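Local coordinates for thioesterase superfamily protein (Sulfolobus solfataricus, PDB 2GF6) that probably hydrolyses fatty acyl-CoA thioesters as a member of the hot-dog thioesterase superfamily, and binds coenzyme A, at residues N35-F40 and I91-K96; K39-K42 and P48-I51. One frame throughout, in Å; residues are numbered along the deposited sequence.

Helix 26-45 starts both contacts. Its later turns, 39-42, soon meet the loop that follows it: contact 2 closes over only five residues, where the chain turns toward strand 51-53. Contact 1 reaches much further, from 35-40 across fifty residues, strands 56-67 and 76-85 among them, to strand 90-99, so the short closure of contact 2 nests inside the long one. They share Lys-39 and Phe-40 and touch each other: Ile-37 of contact 1 packs against Tyr-49 of contact 2, and Ile-41 CD1 sits 4.3 Å from Phe-93 CZ. Together they tie the helix to the sheet on one hand and to its exit loop on the other.

Contact 1: residues N35-F40 and I91-K96; sequences NTIEKF and IKFEFK
Ile-37 is the first residue of helix segment 35-40 to reach the strand, and it spreads itself over the ring of Phe-93. CG2 is anti to the backbone N and CG1 beside it (chi1 -68°), which spreads them along the ring, CG2 toward its far end and CG1 with CD1 toward its root. CG2 makes a CH-pi contact, 3.8 Å from the ring centroid of Phe-93 and 14° off the ring normal, while displaced somewhat toward the rim. The other branch lies over the root of the ring, where Ile-37 CD1 comes to 3.6 Å from Phe-93 CB. On the opposite face of that ring, Ile-91 CG2 of the same strand stands 3.6 Å above the plane, over its centre, so the phenyl group is held between two isoleucines, one from helix and one from sheet. This is the core of the hot-dog fold, in which a long helix, here 26-45, is wrapped by a curved antiparallel sheet; Ile-37 and Phe-40 also both pack on Leu-81 of neighbouring strand 76-85. One turn further along the helix, Phe-40 has its CG anti to the backbone N (chi1 167°), and its ring crosses that of Phe-93 at a slant. CD2 of Phe-40 and CE1 of Phe-93 approach to 4.1 Å there, a looser touch than that of Ile-37. Phe-40 also meets the ring of Tyr-7, from the N-terminal part of the chain.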
loop_
_atom_site.group_PDB
_atom_site.type_symbol
_atom_site.label_atom_id
_atom_site.label_comp_id
_atom_site.label_asym_id
_atom_site.label_seq_id
_atom_site.Cartn_x
_atom_site.Cartn_y
_atom_site.Cartn_z
ATOM N N ASN A 35 -11.230 8.922 -0.499
ATOM C CA ASN A 35 -12.587 8.539 -0.817
ATOM C C ASN A 35 -13.560 9.650 -0.456
ATOM O O ASN A 35 -14.486 9.957 -1.211
ATOM C CB ASN A 35 -12.972 7.259 -0.080
ATOM C CG ASN A 35 -12.262 6.031 -0.611
ATOM O OD1 ASN A 35 -11.814 5.998 -1.766
ATOM N ND2 ASN A 35 -12.159 5.010 0.228
ATOM N N THR A 36 -13.372 10.259 0.707
ATOM C CA THR A 36 -14.313 11.323 1.121
ATOM C C THR A 36 -14.247 12.505 0.140
ATOM O O THR A 36 -15.297 13.019 -0.327
ATOM C CB THR A 36 -14.050 11.767 2.570
ATOM O OG1 THR A 36 -14.123 10.628 3.423
ATOM C CG2 THR A 36 -15.058 12.782 3.046
ATOM N N ILE A 37 -13.028 12.932 -0.186
ATOM C CA ILE A 37 -12.813 14.079 -1.089
ATOM C C ILE A 37 -13.252 13.752 -2.518
ATOM O O ILE A 37 -13.924 14.555 -3.171
ATOM C CB ILE A 37 -11.371 14.554 -1.082
ATOM C CG1 ILE A 37 -11.050 15.159 0.283
ATOM C CG2 ILE A 37 -11.164 15.597 -2.184
ATOM C CD1 ILE A 37 -9.582 15.280 0.590
ATOM N N GLU A 38 -12.901 12.563 -2.982
ATOM C CA GLU A 38 -13.306 12.138 -4.292
ATOM C C GLU A 38 -14.819 12.183 -4.398
ATOM O O GLU A 38 -15.327 12.664 -5.396
ATOM C CB GLU A 38 -12.792 10.738 -4.612
ATOM C CG GLU A 38 -13.204 10.270 -5.995
ATOM C CD GLU A 38 -12.494 9.014 -6.480
ATOM O OE1 GLU A 38 -11.696 8.370 -5.740
ATOM O OE2 GLU A 38 -12.729 8.675 -7.644
ATOM N N LYS A 39 -15.539 11.693 -3.376
ATOM C CA LYS A 39 -17.010 11.647 -3.462
ATOM C C LYS A 39 -17.593 13.054 -3.481
ATOM O O LYS A 39 -18.478 13.370 -4.278
ATOM C CB LYS A 39 -17.607 10.833 -2.297
ATOM C CG LYS A 39 -19.115 10.607 -2.415
ATOM C CD LYS A 39 -19.751 9.985 -1.141
ATOM C CE LYS A 39 -19.799 10.969 0.032
ATOM N NZ LYS A 39 -21.060 11.810 0.085
ATOM N N PHE A 40 -17.079 13.905 -2.597
ATOM C CA PHE A 40 -17.487 15.298 -2.561
ATOM C C PHE A 40 -17.351 15.983 -3.924
ATOM O O PHE A 40 -18.277 16.644 -4.391
ATOM C CB PHE A 40 -16.690 16.067 -1.503
ATOM C CG PHE A 40 -16.831 17.542 -1.619
ATOM C CD1 PHE A 40 -17.957 18.174 -1.155
ATOM C CD2 PHE A 40 -15.843 18.300 -2.232
ATOM C CE1 PHE A 40 -18.089 19.532 -1.270
ATOM C CE2 PHE A 40 -15.967 19.662 -2.351
ATOM C CZ PHE A 40 -17.089 20.284 -1.868
ATOM N N ILE A 91 -7.269 24.544 -2.071
ATOM C CA ILE A 91 -8.346 24.172 -1.149
ATOM C C ILE A 91 -7.754 23.424 0.014
ATOM O O ILE A 91 -6.853 22.640 -0.190
ATOM C CB ILE A 91 -9.326 23.207 -1.818
ATOM C CG1 ILE A 91 -9.957 23.869 -3.040
ATOM C CG2 ILE A 91 -10.447 22.787 -0.833
ATOM C CD1 ILE A 91 -10.671 22.892 -3.953
ATOM N N LYS A 92 -8.274 23.663 1.215
ATOM C CA LYS A 92 -7.905 22.943 2.401
ATOM C C LYS A 92 -9.086 22.064 2.766
ATOM O O LYS A 92 -10.141 22.566 3.116
ATOM C CB LYS A 92 -7.632 23.899 3.545
ATOM C CG LYS A 92 -7.315 23.260 4.863
ATOM C CD LYS A 92 -7.014 24.359 5.868
ATOM C CE LYS A 92 -6.560 23.801 7.195
ATOM N NZ LYS A 92 -6.703 24.867 8.207
ATOM N N PHE A 93 -8.897 20.753 2.647
ATOM C CA PHE A 93 -9.921 19.792 2.933
ATOM C C PHE A 93 -9.704 19.355 4.353
ATOM O O PHE A 93 -8.853 18.523 4.591
ATOM C CB PHE A 93 -9.789 18.594 1.986
ATOM C CG PHE A 93 -10.271 18.866 0.589
ATOM C CD1 PHE A 93 -11.623 19.012 0.333
ATOM C CD2 PHE A 93 -9.377 18.966 -0.478
ATOM C CE1 PHE A 93 -12.084 19.247 -0.956
ATOM C CE2 PHE A 93 -9.841 19.204 -1.767
ATOM C CZ PHE A 93 -11.192 19.349 -2.005
ATOM N N GLU A 94 -10.425 19.970 5.289
ATOM C CA GLU A 94 -10.413 19.586 6.716
ATOM C C GLU A 94 -11.314 18.371 6.915
ATOM O O GLU A 94 -12.356 18.283 6.278
ATOM C CB GLU A 94 -10.938 20.720 7.580
ATOM C CG GLU A 94 -10.283 22.089 7.366
ATOM C CD GLU A 94 -10.777 23.163 8.369
ATOM O OE1 GLU A 94 -11.971 23.171 8.760
ATOM O OE2 GLU A 94 -9.968 24.031 8.750
ATOM N N PHE A 95 -10.938 17.445 7.799
ATOM C CA PHE A 95 -11.739 16.246 8.009
ATOM C C PHE A 95 -11.706 15.768 9.451
ATOM O O PHE A 95 -10.735 16.025 10.159
ATOM C CB PHE A 95 -11.294 15.114 7.077
ATOM C CG PHE A 95 -9.905 14.601 7.353
ATOM C CD1 PHE A 95 -9.674 13.678 8.381
ATOM C CD2 PHE A 95 -8.814 15.013 6.569
ATOM C CE1 PHE A 95 -8.391 13.194 8.641
ATOM C CE2 PHE A 95 -7.520 14.522 6.834
ATOM C CZ PHE A 95 -7.319 13.610 7.876
ATOM N N LYS A 96 -12.779 15.094 9.864
ATOM C CA LYS A 96 -12.863 14.409 11.147
ATOM C C LYS A 96 -13.279 12.993 10.871
ATOM O O LYS A 96 -14.115 12.759 9.996
ATOM C CB LYS A 96 -13.914 15.041 12.048
ATOM C CG LYS A 96 -13.725 16.527 12.287
ATOM C CD LYS A 96 -14.790 17.110 13.199
ATOM C CE LYS A 96 -14.415 18.538 13.623
ATOM N NZ LYS A 96 -15.301 19.032 14.713
#

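Contact 2: residues K39-K42 and P48-I51; sequences KFIK and PYPI
The flat group here is the ring of Tyr-49, which Ile-41 of the helix approaches obliquely, while Pro-50, the residue after the tyrosine, lies on one face. Pro-50 CB stands 4.0 Å above the ring plane, over its centre, and the peptide bond between Tyr-49 and Pro-50 is cis, which folds the proline back onto the aromatic ring that precedes it. In the hot-dog fold this loop follows the central helix, 26-45, and leads the chain into the sheet; 48-51 therefore doubles back beside the turns of the helix it has just left. The opposite side of the ring is turned to the helix, where Ile-37 and Glu-38 pack against it; Thr-34 touches Tyr-49 too. Its hydroxyl is hydrogen-bonded to OE1 of Gln-111 on strand 102-115, so this loop side chain is held at its far end by the sheet as well.

Across the contact, Ile-41 and Tyr-49 meet at about a right angle through purely apolar atoms. Ile-41 CG1 comes within 4.1 Å of Tyr-49 CD2. Its other branch, CG2, is anti to the backbone N (chi1 -71°), and this turns it to the base of the tyrosine: CG2 of Ile-41 lies 3.9 Å from CB of Tyr-49. Ile-41 also touches Ile-47, just before the loop segment. Pro-50 and Ile-51 pack on Gln-21 of the third subunit and on Ile-15 and Leu-73 of the second subunit, so the loop lies where subunits meet. At the loop backbone, Ile-41 CG2 comes no nearer than 4.4 Å to the carbonyl O of Pro-48.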
loop_
_atom_site.group_PDB
_atom_site.type_symbol
_atom_site.label_atom_id
_atom_site.label_comp_id
_atom_site.label_asym_id
_atom_site.label_seq_id
_atom_site.Cartn_x
_atom_site.Cartn_y
_atom_site.Cartn_z
ATOM N N LYS A 39 -15.539 11.693 -3.376
ATOM C CA LYS A 39 -17.010 11.647 -3.462
ATOM C C LYS A 39 -17.593 13.054 -3.481
ATOM O O LYS A 39 -18.478 13.370 -4.278
ATOM C CB LYS A 39 -17.607 10.833 -2.297
ATOM C CG LYS A 39 -19.115 10.607 -2.415
ATOM C CD LYS A 39 -19.751 9.985 -1.141
ATOM C CE LYS A 39 -19.799 10.969 0.032
ATOM N NZ LYS A 39 -21.060 11.810 0.085
ATOM N N PHE A 40 -17.079 13.905 -2.597
ATOM C CA PHE A 40 -17.487 15.298 -2.561
ATOM C C PHE A 40 -17.351 15.983 -3.924
ATOM O O PHE A 40 -18.277 16.644 -4.391
ATOM C CB PHE A 40 -16.690 16.067 -1.503
ATOM C CG PHE A 40 -16.831 17.542 -1.619
ATOM C CD1 PHE A 40 -17.957 18.174 -1.155
ATOM C CD2 PHE A 40 -15.843 18.300 -2.232
ATOM C CE1 PHE A 40 -18.089 19.532 -1.270
ATOM C CE2 PHE A 40 -15.967 19.662 -2.351
ATOM C CZ PHE A 40 -17.089 20.284 -1.868
ATOM N N ILE A 41 -16.182 15.843 -4.540
ATOM C CA ILE A 41 -15.923 16.512 -5.817
ATOM C C ILE A 41 -16.899 16.014 -6.880
ATOM O O ILE A 41 -17.452 16.800 -7.667
ATOM C CB ILE A 41 -14.433 16.312 -6.247
ATOM C CG1 ILE A 41 -13.516 17.141 -5.344
ATOM C CG2 ILE A 41 -14.207 16.714 -7.713
ATOM C CD1 ILE A 41 -13.819 18.656 -5.317
ATOM N N LYS A 42 -17.158 14.706 -6.864
ATOM C CA LYS A 42 -18.049 14.103 -7.835
ATOM C C LYS A 42 -19.422 14.699 -7.687
ATOM O O LYS A 42 -19.998 15.161 -8.655
ATOM C CB LYS A 42 -18.127 12.603 -7.628
ATOM C CG LYS A 42 -18.994 11.881 -8.652
ATOM C CD LYS A 42 -19.489 10.541 -8.104
ATOM C CE LYS A 42 -18.677 9.374 -8.625
ATOM N NZ LYS A 42 -19.347 8.796 -9.825
ATOM N N PRO A 48 -14.024 14.205 -12.288
ATOM C CA PRO A 48 -13.066 13.281 -11.669
ATOM C C PRO A 48 -12.026 13.958 -10.790
ATOM O O PRO A 48 -11.727 15.120 -10.977
ATOM C CB PRO A 48 -12.419 12.578 -12.859
ATOM C CG PRO A 48 -12.691 13.415 -14.032
ATOM C CD PRO A 48 -13.840 14.314 -13.742
ATOM N N TYR A 49 -11.489 13.205 -9.830
ATOM C CA TYR A 49 -10.503 13.718 -8.889
ATOM C C TYR A 49 -9.548 12.572 -8.581
ATOM O O TYR A 49 -10.020 11.465 -8.376
ATOM C CB TYR A 49 -11.196 14.197 -7.593
ATOM C CG TYR A 49 -10.292 14.287 -6.372
ATOM C CD1 TYR A 49 -9.998 13.144 -5.614
ATOM C CD2 TYR A 49 -9.752 15.509 -5.954
ATOM C CE1 TYR A 49 -9.180 13.205 -4.481
ATOM C CE2 TYR A 49 -8.926 15.591 -4.818
ATOM C CZ TYR A 49 -8.645 14.428 -4.085
ATOM O OH TYR A 49 -7.841 14.439 -2.949
ATOM N N PRO A 50 -8.218 12.838 -8.490
ATOM C CA PRO A 50 -7.499 14.127 -8.525
ATOM C C PRO A 50 -7.020 14.533 -9.921
ATOM O O PRO A 50 -6.470 15.620 -10.089
ATOM C CB PRO A 50 -6.317 13.888 -7.572
ATOM C CG PRO A 50 -6.122 12.386 -7.565
ATOM C CD PRO A 50 -7.268 11.730 -8.302
ATOM N N ILE A 51 -7.265 13.673 -10.921
ATOM C CA ILE A 51 -6.942 13.985 -12.290
ATOM C C ILE A 51 -8.246 14.372 -12.979
ATOM O O ILE A 51 -9.102 13.523 -13.258
ATOM C CB ILE A 51 -6.263 12.785 -12.996
ATOM C CG1 ILE A 51 -4.906 12.497 -12.322
ATOM C CG2 ILE A 51 -6.145 13.037 -14.458
ATOM C CD1 ILE A 51 -4.148 11.310 -12.912
#